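Local structure of Lmo0794 protein (Listeria monocytogenes, 3EW7) at residues 26-31 with 60-65; 50-55 with 79-84; 67-70 with 74-77. The protein is of unknown function but probably binds NAD or NADP through a Rossmann-type domain and may act as an oxidoreductase. The protein carries 3 engineered substitutions. All blocks are in the same frame, centred on the assembly; numbering follows the deposited sequence.

Contact 1. Residues 26-31 with 60-65; sequences EVTAIV and SDQNVV
Thr28 and Gln62 meet through the hydroxyl of one and the amide of the other, and theirs is the one direct approach within 4.5 Å between strand 26-31 and residues 60-65. Thr28 OG1 lies 3.1 Å from Gln62 OE1, a distance that suits a hydrogen bond from the hydroxyl. The same proton could instead go to another acceptor, probably an ordered water, so this bond is possible rather than certain. The water holds the pair in a compact polar cluster. It accepts from Gln62 NE2 at 2.8 Å, and it donates to the backbone carbonyl Glu26 O at 2.6 Å. It also lies 2.9 Å from Thr28 OG1, with the direction of that bond undecided. Of the two ends of the amide, NE2 gives a proton to the water, and OE1 faces the hydroxyl, which may donate to it.

The torsions explain the approach. In Thr28, OG1 stands anti to the carbonyl carbon (chi1 -76°), beside the backbone N. The Gln62 chain bends at chi2 (-68°) before its amide reaches over. The backbones themselves stay well apart, with 8.4 Å between Thr28 CA and Gln62 CA, so the link is made by side chains and solvent.

That separation follows from the sheet order. Strand 2-6 lies between strands 26-31 and 64-67, and Glu26 and Thr28 bond to its backbone. Gln62 bridges past this strand, touching Lys2, while Ile30 and Val65 both pack on Ile6. Val27 points away from the contact and packs against Leu17 and Ala20 of helix 11-22, placing the Thr28-Gln62 cluster and that helix on opposite faces of the parallel Rossmann-type sheet.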
ATOM      1  N   GLU A  26       3.790  14.190   5.145  1.00 55.52           N
ATOM      2  CA  GLU A  26       2.402  14.624   5.013  1.00 56.75           C
ATOM      3  C   GLU A  26       1.640  13.398   4.529  1.00 55.38           C
ATOM      4  O   GLU A  26       1.693  13.042   3.350  1.00 54.95           O
ATOM      5  CB  GLU A  26       2.260  15.744   3.988  1.00 60.54           C
ATOM      6  CG  GLU A  26       2.937  17.040   4.363  1.00 68.84           C
ATOM      7  CD  GLU A  26       2.795  18.098   3.276  1.00 74.66           C
ATOM      8  OE1 GLU A  26       3.524  19.116   3.329  1.00 77.17           O
ATOM      9  OE2 GLU A  26       1.947  17.913   2.368  1.00 77.85           O
ATOM     10  N   VAL A  27       0.935  12.759   5.451  1.00 52.93           N
ATOM     11  CA  VAL A  27       0.190  11.551   5.156  1.00 52.15           C
ATOM     12  C   VAL A  27      -1.259  11.790   4.776  1.00 52.84           C
ATOM     13  O   VAL A  27      -1.952  12.571   5.425  1.00 53.90           O
ATOM     14  CB  VAL A  27       0.211  10.608   6.381  1.00 51.99           C
ATOM     15  CG1 VAL A  27      -0.703   9.425   6.154  1.00 52.22           C
ATOM     16  CG2 VAL A  27       1.622  10.139   6.652  1.00 50.27           C
ATOM     17  N   THR A  28      -1.711  11.124   3.717  1.00 53.19           N
ATOM     18  CA  THR A  28      -3.107  11.220   3.301  1.00 54.44           C
ATOM     19  C   THR A  28      -3.714   9.834   3.448  1.00 55.69           C
ATOM     20  O   THR A  28      -3.192   8.858   2.908  1.00 54.83           O
ATOM     21  CB  THR A  28      -3.279  11.656   1.832  1.00 54.85           C
ATOM     22  OG1 THR A  28      -3.024  13.059   1.714  1.00 58.05           O
ATOM     23  CG2 THR A  28      -4.704  11.380   1.356  1.00 54.28           C
ATOM     24  N   ALA A  29      -4.805   9.749   4.204  1.00 56.98           N
ATOM     25  CA  ALA A  29      -5.486   8.482   4.403  1.00 57.86           C
ATOM     26  C   ALA A  29      -6.540   8.350   3.307  1.00 59.01           C
ATOM     27  O   ALA A  29      -7.432   9.190   3.187  1.00 59.94           O
ATOM     28  CB  ALA A  29      -6.140   8.439   5.778  1.00 56.84           C
ATOM     29  N   ILE A  30      -6.413   7.308   2.493  1.00 58.86           N
ATOM     30  CA  ILE A  30      -7.349   7.056   1.413  1.00 58.92           C
ATOM     31  C   ILE A  30      -8.189   5.871   1.864  1.00 62.50           C
ATOM     32  O   ILE A  30      -7.683   4.754   2.013  1.00 63.17           O
ATOM     33  CB  ILE A  30      -6.587   6.740   0.123  1.00 56.82           C
ATOM     34  CG1 ILE A  30      -5.699   7.935  -0.236  1.00 54.84           C
ATOM     35  CG2 ILE A  30      -7.556   6.437  -1.006  1.00 54.90           C
ATOM     36  CD1 ILE A  30      -4.776   7.695  -1.402  1.00 51.25           C
ATOM     37  N   VAL A  31      -9.477   6.132   2.091  1.00 65.70           N
ATOM     38  CA  VAL A  31     -10.400   5.119   2.593  1.00 67.69           C
ATOM     39  C   VAL A  31     -11.833   5.201   2.071  1.00 69.75           C
ATOM     40  O   VAL A  31     -12.251   6.215   1.507  1.00 69.21           O
ATOM     41  CB  VAL A  31     -10.465   5.197   4.111  1.00 66.96           C
ATOM     42  CG1 VAL A  31      -9.125   4.776   4.703  1.00 66.70           C
ATOM     43  CG2 VAL A  31     -10.819   6.626   4.530  1.00 65.89           C
ATOM     44  N   SER A  60      -1.804  11.595  -8.296  1.00 60.03           N
ATOM     45  CA  SER A  60      -0.625  12.402  -8.572  1.00 60.84           C
ATOM     46  C   SER A  60      -0.433  13.539  -7.566  1.00 61.49           C
ATOM     47  O   SER A  60       0.472  14.357  -7.702  1.00 62.02           O
ATOM     48  CB  SER A  60      -0.694  12.942 -10.002  1.00 60.85           C
ATOM     49  OG  SER A  60      -1.970  13.488 -10.279  1.00 60.98           O
ATOM     50  N   ASP A  61      -1.295  13.591  -6.558  1.00 62.44           N
ATOM     51  CA  ASP A  61      -1.175  14.598  -5.510  1.00 63.46           C
ATOM     52  C   ASP A  61      -0.069  14.117  -4.586  1.00 62.24           C
ATOM     53  O   ASP A  61       0.528  14.895  -3.843  1.00 62.58           O
ATOM     54  CB  ASP A  61      -2.471  14.670  -4.706  1.00 68.22           C
ATOM     55  CG  ASP A  61      -3.305  15.874  -5.046  1.00 73.04           C
ATOM     56  OD1 ASP A  61      -3.268  16.311  -6.221  1.00 75.93           O
ATOM     57  OD2 ASP A  61      -4.010  16.367  -4.138  1.00 76.26           O
ATOM     58  N   GLN A  62       0.200  12.816  -4.661  1.00 60.37           N
ATOM     59  CA  GLN A  62       1.179  12.149  -3.809  1.00 57.13           C
ATOM     60  C   GLN A  62       2.491  11.773  -4.472  1.00 55.84           C
ATOM     61  O   GLN A  62       2.544  11.520  -5.672  1.00 58.46           O
ATOM     62  CB  GLN A  62       0.548  10.877  -3.253  1.00 56.44           C
ATOM     63  CG  GLN A  62      -0.881  11.061  -2.807  1.00 53.87           C
ATOM     64  CD  GLN A  62      -0.995  11.951  -1.588  1.00 53.35           C
ATOM     65  OE1 GLN A  62      -2.093  12.318  -1.185  1.00 53.78           O
ATOM     66  NE2 GLN A  62       0.139  12.297  -0.990  1.00 50.94           N
ATOM     67  N   ASN A  63       3.549  11.718  -3.669  1.00 53.14           N
ATOM     68  CA  ASN A  63       4.870  11.333  -4.151  1.00 50.53           C
ATOM     69  C   ASN A  63       4.931   9.808  -4.121  1.00 49.06           C
ATOM     70  O   ASN A  63       5.647   9.179  -4.902  1.00 48.49           O
ATOM     71  CB  ASN A  63       5.970  11.926  -3.254  1.00 50.71           C
ATOM     72  CG  ASN A  63       6.039  13.446  -3.336  1.00 52.76           C
ATOM     73  OD1 ASN A  63       5.783  14.154  -2.352  1.00 53.10           O
ATOM     74  ND2 ASN A  63       6.376  13.957  -4.520  1.00 52.90           N
ATOM     75  N   VAL A  64       4.164   9.223  -3.204  1.00 48.12           N
ATOM     76  CA  VAL A  64       4.090   7.778  -3.047  1.00 45.86           C
ATOM     77  C   VAL A  64       2.700   7.344  -2.641  1.00 44.48           C
ATOM     78  O   VAL A  64       2.065   7.968  -1.801  1.00 44.85           O
ATOM     79  CB  VAL A  64       5.052   7.267  -1.954  1.00 46.45           C
ATOM     80  CG1 VAL A  64       4.739   5.804  -1.630  1.00 46.17           C
ATOM     81  CG2 VAL A  64       6.490   7.385  -2.431  1.00 47.47           C
ATOM     82  N   VAL A  65       2.232   6.265  -3.245  1.00 44.42           N
ATOM     83  CA  VAL A  65       0.929   5.718  -2.902  1.00 43.29           C
ATOM     84  C   VAL A  65       1.139   4.284  -2.407  1.00 42.23           C
ATOM     85  O   VAL A  65       1.544   3.400  -3.173  1.00 40.71           O
ATOM     86  CB  VAL A  65      -0.027   5.710  -4.119  1.00 43.51           C
ATOM     87  CG1 VAL A  65      -1.354   5.075  -3.735  1.00 42.95           C
ATOM     88  CG2 VAL A  65      -0.255   7.126  -4.611  1.00 43.98           C
TER
HETATM   89  O   HOH W   1      -0.140  13.421   1.512  1.00 53.93           O

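Contact 2. Residues 50-55 with 79-84; sequences DIFDLT and HVTSLD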
ATOM      1  N   ASP A  50     -13.028   4.876  -2.586  1.00 58.66           N
ATOM      2  CA  ASP A  50     -12.678   3.473  -2.656  1.00 58.21           C
ATOM      3  C   ASP A  50     -11.595   3.379  -3.710  1.00 56.60           C
ATOM      4  O   ASP A  50     -11.532   4.207  -4.614  1.00 57.31           O
ATOM      5  CB  ASP A  50     -13.874   2.620  -3.063  1.00 60.86           C
ATOM      6  CG  ASP A  50     -13.487   1.174  -3.334  1.00 64.17           C
ATOM      7  OD1 ASP A  50     -12.978   0.491  -2.408  1.00 64.47           O
ATOM      8  OD2 ASP A  50     -13.692   0.723  -4.487  1.00 66.99           O
ATOM      9  N   ILE A  51     -10.749   2.366  -3.590  1.00 54.28           N
ATOM     10  CA  ILE A  51      -9.644   2.167  -4.511  1.00 51.04           C
ATOM     11  C   ILE A  51     -10.089   2.147  -5.980  1.00 51.40           C
ATOM     12  O   ILE A  51      -9.462   2.755  -6.849  1.00 49.02           O
ATOM     13  CB  ILE A  51      -8.897   0.862  -4.144  1.00 47.98           C
ATOM     14  CG1 ILE A  51      -7.601   0.753  -4.931  1.00 44.58           C
ATOM     15  CG2 ILE A  51      -9.793  -0.336  -4.382  1.00 46.20           C
ATOM     16  CD1 ILE A  51      -6.739  -0.388  -4.472  1.00 44.69           C
ATOM     17  N   PHE A  52     -11.195   1.468  -6.242  1.00 52.14           N
ATOM     18  CA  PHE A  52     -11.715   1.343  -7.595  1.00 52.33           C
ATOM     19  C   PHE A  52     -12.106   2.651  -8.265  1.00 53.48           C
ATOM     20  O   PHE A  52     -12.128   2.734  -9.492  1.00 52.46           O
ATOM     21  CB  PHE A  52     -12.905   0.387  -7.587  1.00 50.60           C
ATOM     22  CG  PHE A  52     -12.510  -1.050  -7.498  1.00 50.24           C
ATOM     23  CD1 PHE A  52     -11.940  -1.690  -8.591  1.00 50.00           C
ATOM     24  CD2 PHE A  52     -12.650  -1.754  -6.306  1.00 50.75           C
ATOM     25  CE1 PHE A  52     -11.512  -3.010  -8.504  1.00 49.12           C
ATOM     26  CE2 PHE A  52     -12.217  -3.089  -6.208  1.00 50.43           C
ATOM     27  CZ  PHE A  52     -11.649  -3.714  -7.311  1.00 48.60           C
ATOM     28  N   ASP A  53     -12.402   3.672  -7.466  1.00 55.83           N
ATOM     29  CA  ASP A  53     -12.808   4.970  -8.000  1.00 58.38           C
ATOM     30  C   ASP A  53     -11.664   5.956  -8.146  1.00 58.87           C
ATOM     31  O   ASP A  53     -11.866   7.082  -8.599  1.00 60.01           O
ATOM     32  CB  ASP A  53     -13.865   5.618  -7.105  1.00 60.33           C
ATOM     33  CG  ASP A  53     -15.031   4.709  -6.834  1.00 62.07           C
ATOM     34  OD1 ASP A  53     -15.538   4.088  -7.795  1.00 61.62           O
ATOM     35  OD2 ASP A  53     -15.441   4.629  -5.656  1.00 65.36           O
ATOM     36  N   LEU A  54     -10.469   5.547  -7.748  1.00 58.55           N
ATOM     37  CA  LEU A  54      -9.310   6.423  -7.832  1.00 58.28           C
ATOM     38  C   LEU A  54      -8.905   6.803  -9.263  1.00 58.63           C
ATOM     39  O   LEU A  54      -8.758   5.940 -10.139  1.00 57.89           O
ATOM     40  CB  LEU A  54      -8.140   5.770  -7.103  1.00 57.43           C
ATOM     41  CG  LEU A  54      -7.897   6.193  -5.654  1.00 56.94           C
ATOM     42  CD1 LEU A  54      -9.190   6.655  -5.006  1.00 58.18           C
ATOM     43  CD2 LEU A  54      -7.269   5.033  -4.903  1.00 55.06           C
ATOM     44  N   THR A  55      -8.728   8.102  -9.494  1.00 58.29           N
ATOM     45  CA  THR A  55      -8.327   8.595 -10.812  1.00 59.78           C
ATOM     46  C   THR A  55      -6.934   9.169 -10.704  1.00 59.75           C
ATOM     47  O   THR A  55      -6.550   9.654  -9.643  1.00 60.58           O
ATOM     48  CB  THR A  55      -9.216   9.733 -11.292  1.00 60.87           C
ATOM     49  OG1 THR A  55      -8.979  10.882 -10.467  1.00 62.67           O
ATOM     50  CG2 THR A  55     -10.685   9.340 -11.209  1.00 61.70           C
ATOM     51  N   HIS A  79      -8.367  -8.183  -4.698  1.00 56.22           N
ATOM     52  CA  HIS A  79      -6.976  -7.737  -4.755  1.00 56.21           C
ATOM     53  C   HIS A  79      -6.399  -7.580  -6.154  1.00 55.73           C
ATOM     54  O   HIS A  79      -5.938  -6.505  -6.528  1.00 55.58           O
ATOM     55  CB  HIS A  79      -6.085  -8.677  -3.945  1.00 56.19           C
ATOM     56  CG  HIS A  79      -6.019  -8.327  -2.497  1.00 56.62           C
ATOM     57  ND1 HIS A  79      -6.615  -9.089  -1.516  1.00 56.92           N
ATOM     58  CD2 HIS A  79      -5.457  -7.270  -1.864  1.00 56.65           C
ATOM     59  CE1 HIS A  79      -6.422  -8.517  -0.341  1.00 57.56           C
ATOM     60  NE2 HIS A  79      -5.721  -7.411  -0.526  1.00 56.53           N
ATOM     61  N   VAL A  80      -6.408  -8.661  -6.917  1.00 55.75           N
ATOM     62  CA  VAL A  80      -5.885  -8.642  -8.270  1.00 56.63           C
ATOM     63  C   VAL A  80      -6.635  -7.627  -9.130  1.00 56.39           C
ATOM     64  O   VAL A  80      -6.046  -6.922  -9.948  1.00 57.90           O
ATOM     65  CB  VAL A  80      -5.997 -10.049  -8.907  1.00 56.19           C
ATOM     66  CG1 VAL A  80      -7.333 -10.680  -8.510  1.00 60.09           C
ATOM     67  CG2 VAL A  80      -5.873  -9.954 -10.431  1.00 54.91           C
ATOM     68  N   THR A  81      -7.938  -7.543  -8.919  1.00 55.81           N
ATOM     69  CA  THR A  81      -8.759  -6.632  -9.694  1.00 55.39           C
ATOM     70  C   THR A  81      -8.524  -5.142  -9.421  1.00 54.24           C
ATOM     71  O   THR A  81      -8.431  -4.347 -10.362  1.00 54.49           O
ATOM     72  CB  THR A  81     -10.252  -7.009  -9.520  1.00 55.01           C
ATOM     73  OG1 THR A  81     -10.663  -7.813 -10.633  1.00 51.48           O
ATOM     74  CG2 THR A  81     -11.119  -5.793  -9.453  1.00 54.62           C
ATOM     75  N   SER A  82      -8.428  -4.768  -8.148  1.00 51.66           N
ATOM     76  CA  SER A  82      -8.196  -3.373  -7.777  1.00 49.11           C
ATOM     77  C   SER A  82      -6.811  -2.904  -8.206  1.00 48.48           C
ATOM     78  O   SER A  82      -6.626  -1.751  -8.589  1.00 48.41           O
ATOM     79  CB  SER A  82      -8.353  -3.189  -6.266  1.00 48.23           C
ATOM     80  OG  SER A  82      -7.563  -4.124  -5.556  1.00 44.52           O
ATOM     81  N   LEU A  83      -5.831  -3.792  -8.133  1.00 46.88           N
ATOM     82  CA  LEU A  83      -4.493  -3.413  -8.539  1.00 46.58           C
ATOM     83  C   LEU A  83      -4.511  -3.165 -10.039  1.00 46.47           C
ATOM     84  O   LEU A  83      -3.891  -2.219 -10.529  1.00 45.28           O
ATOM     85  CB  LEU A  83      -3.480  -4.510  -8.192  1.00 45.61           C
ATOM     86  CG  LEU A  83      -2.030  -4.242  -8.631  1.00 44.63           C
ATOM     87  CD1 LEU A  83      -1.579  -2.866  -8.143  1.00 42.23           C
ATOM     88  CD2 LEU A  83      -1.116  -5.336  -8.089  1.00 42.30           C
ATOM     89  N   ASP A  84      -5.230  -4.011 -10.771  1.00 46.44           N
ATOM     90  CA  ASP A  84      -5.312  -3.846 -12.211  1.00 46.36           C
ATOM     91  C   ASP A  84      -5.793  -2.435 -12.513  1.00 46.79           C
ATOM     92  O   ASP A  84      -5.258  -1.778 -13.409  1.00 48.27           O
ATOM     93  CB  ASP A  84      -6.253  -4.880 -12.831  1.00 45.33           C
ATOM     94  CG  ASP A  84      -5.600  -6.253 -12.986  1.00 46.65           C
ATOM     95  OD1 ASP A  84      -4.376  -6.389 -12.766  1.00 47.31           O
ATOM     96  OD2 ASP A  84      -6.320  -7.212 -13.342  1.00 47.82           O
TER
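Ser82 OG faces two carbonyls at the start of helix 79-90: Lys78 O just before it, the stronger partner, and His79 O in its first turn at 3.0 Å, competing for one hydroxyl proton. This turn of the helix receives the loop that follows strand 45-48, at one edge of the Rossmann-type parallel sheet, where Asp50 forms an Asx turn leading into the short 3-10 segment 51-53. Asp50 OD2 accepts from Phe52 N at 3.1 Å, the N-H arriving from above the carboxylate plane (72° out of it). The turn presents two neighbouring side chains to the helix. Phe52 lays one ring face against Ser82, whose CB stands 4.0 Å from the Phe52 ring centroid and 30° off its normal, a CH-pi contact. Thr81 approaches the ring edge, but its modelled closeness is doubtful. With CG1 anti to the backbone N (chi1 -170°), Ile51 brings both its CG2 and CD1 methyls to Ser82 CB. Farther along the loop, Leu54 O accepts from His85, a second tie to the same helix. Ser82 CB thus sits in the corner formed by the phenyl face and the isoleucine methyls, with Ile51 CG2 and Ile51 CD1 each 3.7 Å from Ser82 CB.

Contact 3. Residues 67-70 with 74-77; sequences DAYG and DEAE
The ring of Tyr69 and the carboxylate of Glu75 are stacked with their planes 14° apart. Glu75 takes one face of the ring: its CB lies 3.9 Å from the Tyr69 centroid in a CH-pi contact, while OE1 sits above the same face near the rim. Against the opposite face lie Ile51 and Ser82 of the neighbouring loop and helix, and His79 meets the tyrosine edge-to-face. Tyr69 CG is anti to the backbone N (chi1 -175°), which swings the ring across to the Glu75 side chain, face toward it. Glu75 CG passes 3.5 Å from Tyr69 OH, and the extended chain beyond it carries the carboxylate across the ring to the backbone of the next residue. There Gly70 N donates to Glu75 OE1 at 2.9 Å, meeting the oxygen nearly end-on, although the N-H...O angle is only 136°. Ile71 N donates to the same oxygen. Residues 67-70 and 74-77 are two arms of the connection between strand 64-67 and helix 79-90. With one carboxylate oxygen gripped by two successive amides and the aliphatic carbons seated on a ring, the chemistry implies that Glu75 pins the returning chain to Gly70 and Ile71, while Asp74 adds bonds to Ser72 and Lys78.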
ATOM      1  N   ASP A  67      -0.235   0.890  -1.435  1.00 40.39           N
ATOM      2  CA  ASP A  67      -1.429   0.088  -1.626  1.00 44.24           C
ATOM      3  C   ASP A  67      -1.478  -0.979  -0.541  1.00 45.05           C
ATOM      4  O   ASP A  67      -0.869  -2.048  -0.666  1.00 44.59           O
ATOM      5  CB  ASP A  67      -1.443  -0.567  -3.016  1.00 45.63           C
ATOM      6  CG  ASP A  67      -2.714  -1.384  -3.265  1.00 47.34           C
ATOM      7  OD1 ASP A  67      -3.633  -1.335  -2.417  1.00 47.51           O
ATOM      8  OD2 ASP A  67      -2.794  -2.069  -4.310  1.00 46.97           O
ATOM      9  N   ALA A  68      -2.177  -0.660   0.542  1.00 45.14           N
ATOM     10  CA  ALA A  68      -2.332  -1.590   1.639  1.00 47.63           C
ATOM     11  C   ALA A  68      -3.817  -1.929   1.668  1.00 51.04           C
ATOM     12  O   ALA A  68      -4.525  -1.684   2.651  1.00 52.10           O
ATOM     13  CB  ALA A  68      -1.903  -0.948   2.925  1.00 46.16           C
ATOM     14  N   TYR A  69      -4.287  -2.478   0.557  1.00 52.65           N
ATOM     15  CA  TYR A  69      -5.680  -2.852   0.403  1.00 53.35           C
ATOM     16  C   TYR A  69      -5.949  -4.195   1.057  1.00 55.64           C
ATOM     17  O   TYR A  69      -5.083  -5.075   1.074  1.00 55.28           O
ATOM     18  CB  TYR A  69      -6.009  -2.939  -1.078  1.00 51.04           C
ATOM     19  CG  TYR A  69      -7.457  -3.214  -1.388  1.00 48.55           C
ATOM     20  CD1 TYR A  69      -8.419  -2.217  -1.239  1.00 48.01           C
ATOM     21  CD2 TYR A  69      -7.857  -4.451  -1.900  1.00 46.67           C
ATOM     22  CE1 TYR A  69      -9.743  -2.439  -1.605  1.00 48.34           C
ATOM     23  CE2 TYR A  69      -9.177  -4.684  -2.264  1.00 45.96           C
ATOM     24  CZ  TYR A  69     -10.110  -3.674  -2.117  1.00 47.62           C
ATOM     25  OH  TYR A  69     -11.409  -3.881  -2.508  1.00 50.48           O
ATOM     26  N   GLY A  70      -7.160  -4.351   1.585  1.00 57.88           N
ATOM     27  CA  GLY A  70      -7.537  -5.601   2.221  1.00 60.70           C
ATOM     28  C   GLY A  70      -7.826  -5.468   3.704  1.00 63.04           C
ATOM     29  O   GLY A  70      -7.147  -6.074   4.527  1.00 62.84           O
ATOM     30  N   ASP A  74     -14.483  -8.899   1.857  1.00 63.25           N
ATOM     31  CA  ASP A  74     -14.767  -8.618   0.454  1.00 61.67           C
ATOM     32  C   ASP A  74     -13.551  -8.070  -0.271  1.00 60.76           C
ATOM     33  O   ASP A  74     -13.288  -8.442  -1.417  1.00 60.68           O
ATOM     34  CB  ASP A  74     -15.941  -7.646   0.328  1.00 61.81           C
ATOM     35  CG  ASP A  74     -15.571  -6.231   0.699  1.00 62.26           C
ATOM     36  OD1 ASP A  74     -15.294  -5.425  -0.218  1.00 62.96           O
ATOM     37  OD2 ASP A  74     -15.554  -5.929   1.908  1.00 59.81           O
ATOM     38  N   GLU A  75     -12.804  -7.192   0.392  1.00 59.34           N
ATOM     39  CA  GLU A  75     -11.612  -6.633  -0.218  1.00 57.23           C
ATOM     40  C   GLU A  75     -10.639  -7.767  -0.470  1.00 57.40           C
ATOM     41  O   GLU A  75      -9.721  -7.636  -1.265  1.00 58.60           O
ATOM     42  CB  GLU A  75     -10.955  -5.595   0.693  1.00 55.87           C
ATOM     43  CG  GLU A  75     -11.803  -4.368   0.969  1.00 57.41           C
ATOM     44  CD  GLU A  75     -10.990  -3.179   1.468  1.00 58.10           C
ATOM     45  OE1 GLU A  75      -9.825  -3.367   1.895  1.00 56.88           O
ATOM     46  OE2 GLU A  75     -11.532  -2.051   1.442  1.00 58.08           O
ATOM     47  N   ALA A  76     -10.854  -8.890   0.204  1.00 58.34           N
ATOM     48  CA  ALA A  76      -9.967 -10.035   0.064  1.00 59.38           C
ATOM     49  C   ALA A  76     -10.176 -10.789  -1.236  1.00 60.13           C
ATOM     50  O   ALA A  76      -9.357 -11.624  -1.607  1.00 62.12           O
ATOM     51  CB  ALA A  76     -10.137 -10.979   1.251  1.00 58.52           C
ATOM     52  N   GLU A  77     -11.263 -10.501  -1.938  1.00 59.20           N
ATOM     53  CA  GLU A  77     -11.504 -11.188  -3.199  1.00 60.06           C
ATOM     54  C   GLU A  77     -11.218 -10.249  -4.366  1.00 59.79           C
ATOM     55  O   GLU A  77     -11.184 -10.672  -5.525  1.00 60.59           O
ATOM     56  CB  GLU A  77     -12.959 -11.648  -3.288  1.00 60.35           C
ATOM     57  CG  GLU A  77     -13.553 -12.137  -1.992  1.00 60.69           C
ATOM     58  CD  GLU A  77     -15.027 -12.462  -2.138  1.00 61.43           C
ATOM     59  OE1 GLU A  77     -15.744 -12.481  -1.115  1.00 61.44           O
ATOM     60  OE2 GLU A  77     -15.469 -12.704  -3.277  1.00 63.27           O
TER

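From the N terminus, strand 26-31 opens contact 1, and residues 50-55 open contact 2 before 60-65 close contact 1, so these two loops cross. Contact 3 follows at once, 67-70 with 74-77, and is nested inside the loop that 79-84 then close as contact 2. Contact 1 bridges two strands across strand 2-6; contact 2 ties the loop after strand 45-48 to helix 79-90; contact 3 folds the strand-to-helix connection on itself. Contacts 2 and 3 have centres about 9 Å apart and are joined by a probable hydrogen bond from His79 NE2 to Tyr69 O, whereas contacts 1 and 2 meet only by packing of Ile30 with Leu54.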